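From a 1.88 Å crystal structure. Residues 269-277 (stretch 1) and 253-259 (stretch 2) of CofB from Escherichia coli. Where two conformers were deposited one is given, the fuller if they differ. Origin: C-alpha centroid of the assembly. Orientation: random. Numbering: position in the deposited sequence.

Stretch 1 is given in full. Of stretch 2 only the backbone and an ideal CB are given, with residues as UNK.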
# COMPACT_ATOMS: atom_id res chain seq x y z
N VAL A 269 -3.73 -7.57 1.68
CA VAL A 269 -5.08 -7.06 1.89
C VAL A 269 -5.17 -6.18 3.13
O VAL A 269 -4.78 -6.59 4.23
CB VAL A 269 -6.09 -8.20 2.01
CG1 VAL A 269 -7.52 -7.64 1.99
CG2 VAL A 269 -5.87 -9.22 0.89
N LEU A 270 -5.69 -4.98 2.93
CA LEU A 270 -5.88 -4.01 4.00
C LEU A 270 -7.31 -4.08 4.52
O LEU A 270 -8.26 -4.02 3.75
CB LEU A 270 -5.59 -2.60 3.47
CG LEU A 270 -5.80 -1.45 4.45
CD1 LEU A 270 -4.74 -1.49 5.53
CD2 LEU A 270 -5.80 -0.10 3.71
N THR A 271 -7.46 -4.22 5.84
CA THR A 271 -8.79 -4.21 6.48
C THR A 271 -8.81 -3.22 7.64
O THR A 271 -7.75 -2.83 8.16
CB THR A 271 -9.20 -5.61 7.00
OG1 THR A 271 -8.14 -6.17 7.80
CG2 THR A 271 -9.47 -6.55 5.84
N LYS A 272 -10.00 -2.82 8.05
CA LYS A 272 -10.14 -1.78 9.06
C LYS A 272 -9.65 -2.24 10.43
O LYS A 272 -9.60 -3.44 10.71
CB LYS A 272 -11.60 -1.32 9.19
CG LYS A 272 -12.50 -2.38 9.81
CD LYS A 272 -13.86 -1.79 10.14
CE LYS A 272 -14.77 -2.83 10.76
NZ LYS A 272 -14.20 -3.34 12.03
N GLY A 273 -9.28 -1.29 11.28
CA GLY A 273 -8.86 -1.60 12.62
C GLY A 273 -10.04 -1.60 13.57
O GLY A 273 -11.12 -1.09 13.23
N LYS A 274 -9.85 -2.17 14.75
CA LYS A 274 -10.93 -2.26 15.73
C LYS A 274 -11.40 -0.88 16.21
O LYS A 274 -12.48 -0.75 16.79
CB LYS A 274 -10.48 -3.10 16.92
CG LYS A 274 -10.12 -4.53 16.54
CD LYS A 274 -9.49 -5.27 17.72
CE LYS A 274 -8.90 -6.62 17.28
NZ LYS A 274 -9.95 -7.57 16.80
N GLY A 275 -10.59 0.14 15.94
CA GLY A 275 -10.89 1.50 16.37
C GLY A 275 -11.73 2.30 15.39
O GLY A 275 -12.16 3.42 15.69
N ALA A 276 -11.96 1.73 14.21
CA ALA A 276 -12.70 2.44 13.18
C ALA A 276 -14.19 2.51 13.53
O ALA A 276 -14.82 1.49 13.80
CB ALA A 276 -12.50 1.77 11.82
N LYS A 277 -14.73 3.72 13.52
CA LYS A 277 -16.16 3.93 13.71
C LYS A 277 -16.91 3.64 12.41
O LYS A 277 -18.10 3.32 12.41
CB LYS A 277 -16.43 5.35 14.18
CG LYS A 277 -15.73 5.70 15.48
CD LYS A 277 -15.92 4.58 16.50
CE LYS A 277 -15.49 5.01 17.89
NZ LYS A 277 -16.33 6.13 18.40
N UNK A 253 -3.19 1.42 21.71
CA UNK A 253 -4.04 0.26 21.51
C UNK A 253 -3.85 -0.28 20.10
O UNK A 253 -3.56 0.49 19.18
CB UNK A 253 -5.51 0.61 21.76
N UNK A 254 -4.03 -1.58 19.93
CA UNK A 254 -3.90 -2.19 18.60
C UNK A 254 -5.21 -1.99 17.83
O UNK A 254 -5.93 -2.95 17.53
CB UNK A 254 -3.56 -3.68 18.71
N UNK A 255 -5.50 -0.73 17.53
CA UNK A 255 -6.80 -0.30 17.00
C UNK A 255 -6.74 0.13 15.54
O UNK A 255 -7.77 0.48 14.97
CB UNK A 255 -7.35 0.85 17.84
N UNK A 256 -5.56 0.12 14.95
CA UNK A 256 -5.40 0.60 13.59
C UNK A 256 -5.58 -0.52 12.58
O UNK A 256 -5.87 -1.65 12.96
CB UNK A 256 -4.03 1.25 13.42
N UNK A 257 -5.40 -0.20 11.29
CA UNK A 257 -5.63 -1.13 10.17
C UNK A 257 -4.68 -2.31 10.21
O UNK A 257 -3.63 -2.24 10.86
CB UNK A 257 -5.48 -0.40 8.83
N UNK A 258 -5.06 -3.38 9.51
CA UNK A 258 -4.25 -4.59 9.42
C UNK A 258 -3.96 -4.94 7.98
O UNK A 258 -4.80 -4.74 7.12
CB UNK A 258 -4.95 -5.76 10.11
N UNK A 259 -2.76 -5.46 7.74
CA UNK A 259 -2.37 -6.05 6.47
C UNK A 259 -2.14 -7.55 6.62
O UNK A 259 -1.45 -7.98 7.54
CB UNK A 259 -1.11 -5.37 5.93

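At position 253 the CA-to-CB bond points toward stretch 1, yet no atom of that stretch lies within 5.5 Å of the ideal CB. The space is open, so almost any side chain would do, long polar ones included. The residue is Lys253, whose NZ is hydrogen-bonded elsewhere in the structure.

Position 254 directs its CB sideways and again finds nothing of stretch 1 within 5.5 Å. With phi/psi of -81/66 and no visible demand, the choice is wide. Met254 occupies it, extended through chi1 and chi2 (both t) but turned at chi3 (p); its nearest approach is Met254 CE to Lys274 CE, 5.4 Å. Its backbone matters more: a water receives a hydrogen bond from Lys274 N (3.0 Å from the water O) and donates one to Met254 O (2.9 Å from the water O).

Position 255 lies beside the type I turn that runs from Gly273 to Ala276. Its carbonyl points into the turn and accepts a hydrogen bond from Gly275 N, with 3.0 Å between that N and the O of 255; Gly273 CA adds a CA-H...O contact of 3.3 Å to the same O of 255. The CB points sideways, and its ideal position is 3.8 Å from Gly275 N, so a small residue such as serine, alanine or glycine fits easily, although a longer chain leading outward is not excluded. Ser255 is found, with chi1 in m. A side chain on Gly275 would meet it: an ideal CB there would be 2.9 Å from Ser255 CB, a clash.

Position 256 points its CB away from stretch 1, which therefore sets no limit on size. Phi/psi of -91/-177 is open to residues with side chains, so glycine is allowed but not dictated. Gly256 is deposited. Its O accepts the third hydrogen bond of the bridging water, 2.7 Å from the water O, and lies 3.0 Å from Gly273 CA. A CB on Gly273 would be 2.2 Å from both Ser255 O and Gly256 O, so the close approach depends on glycine at 273.

At 257 the ideal CB stands 3.6 Å from Leu270 CD1. The backbone N makes no hydrogen bond to stretch 1, and phi is -64°, so proline is well suited; alanine or valine could also meet the leucine. Pro257 packs its CB 3.7 Å from Leu270 CD1.

Position 258 pairs with Thr271 in an antiparallel hydrogen-bonded bridge: N of 258 to Thr271 O is 3.1 Å, and Thr271 N to O of 258 is 3.0 Å. Its CB shares a sheet face with the Thr271 side chain, suiting serine, threonine, valine or cysteine. Cys258 places CB 3.9 Å from Thr271 OG1, while the residue is covalently bonded to a group elsewhere in the structure.

Position 259 forms the non-hydrogen-bonded pair with Leu270, on the same face as that side chain. Leucine, isoleucine, valine or methionine would suit this apolar neighbor. Leu259 brings CD2 within 3.9 Å of Leu270 CB, and its CA lies 3.3 Å from Val269 O in a CA-H...O contact.

Stretch 2, residues 253-259: KMSGPCL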
# COMPACT_ATOMS: atom_id res chain seq x y z
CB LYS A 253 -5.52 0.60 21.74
CG LYS A 253 -5.88 0.94 23.17
CD LYS A 253 -7.37 1.27 23.30
CE LYS A 253 -8.24 0.10 22.87
NZ LYS A 253 -9.69 0.39 23.08
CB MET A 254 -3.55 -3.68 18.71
CG MET A 254 -3.27 -4.33 17.38
SD MET A 254 -2.65 -6.02 17.51
CE MET A 254 -3.73 -6.66 18.79
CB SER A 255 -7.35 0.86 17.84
OG SER A 255 -7.64 0.44 19.16
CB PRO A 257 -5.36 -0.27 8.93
CG PRO A 257 -5.45 1.16 9.41
CD PRO A 257 -4.97 1.13 10.83
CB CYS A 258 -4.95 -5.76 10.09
SG CYS A 258 -5.31 -5.48 11.83
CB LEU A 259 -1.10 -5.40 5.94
CG LEU A 259 -1.16 -3.98 5.39
CD1 LEU A 259 0.27 -3.50 5.11
CD2 LEU A 259 -2.01 -3.95 4.11
O HOH W 1 -7.05 -3.15 14.85
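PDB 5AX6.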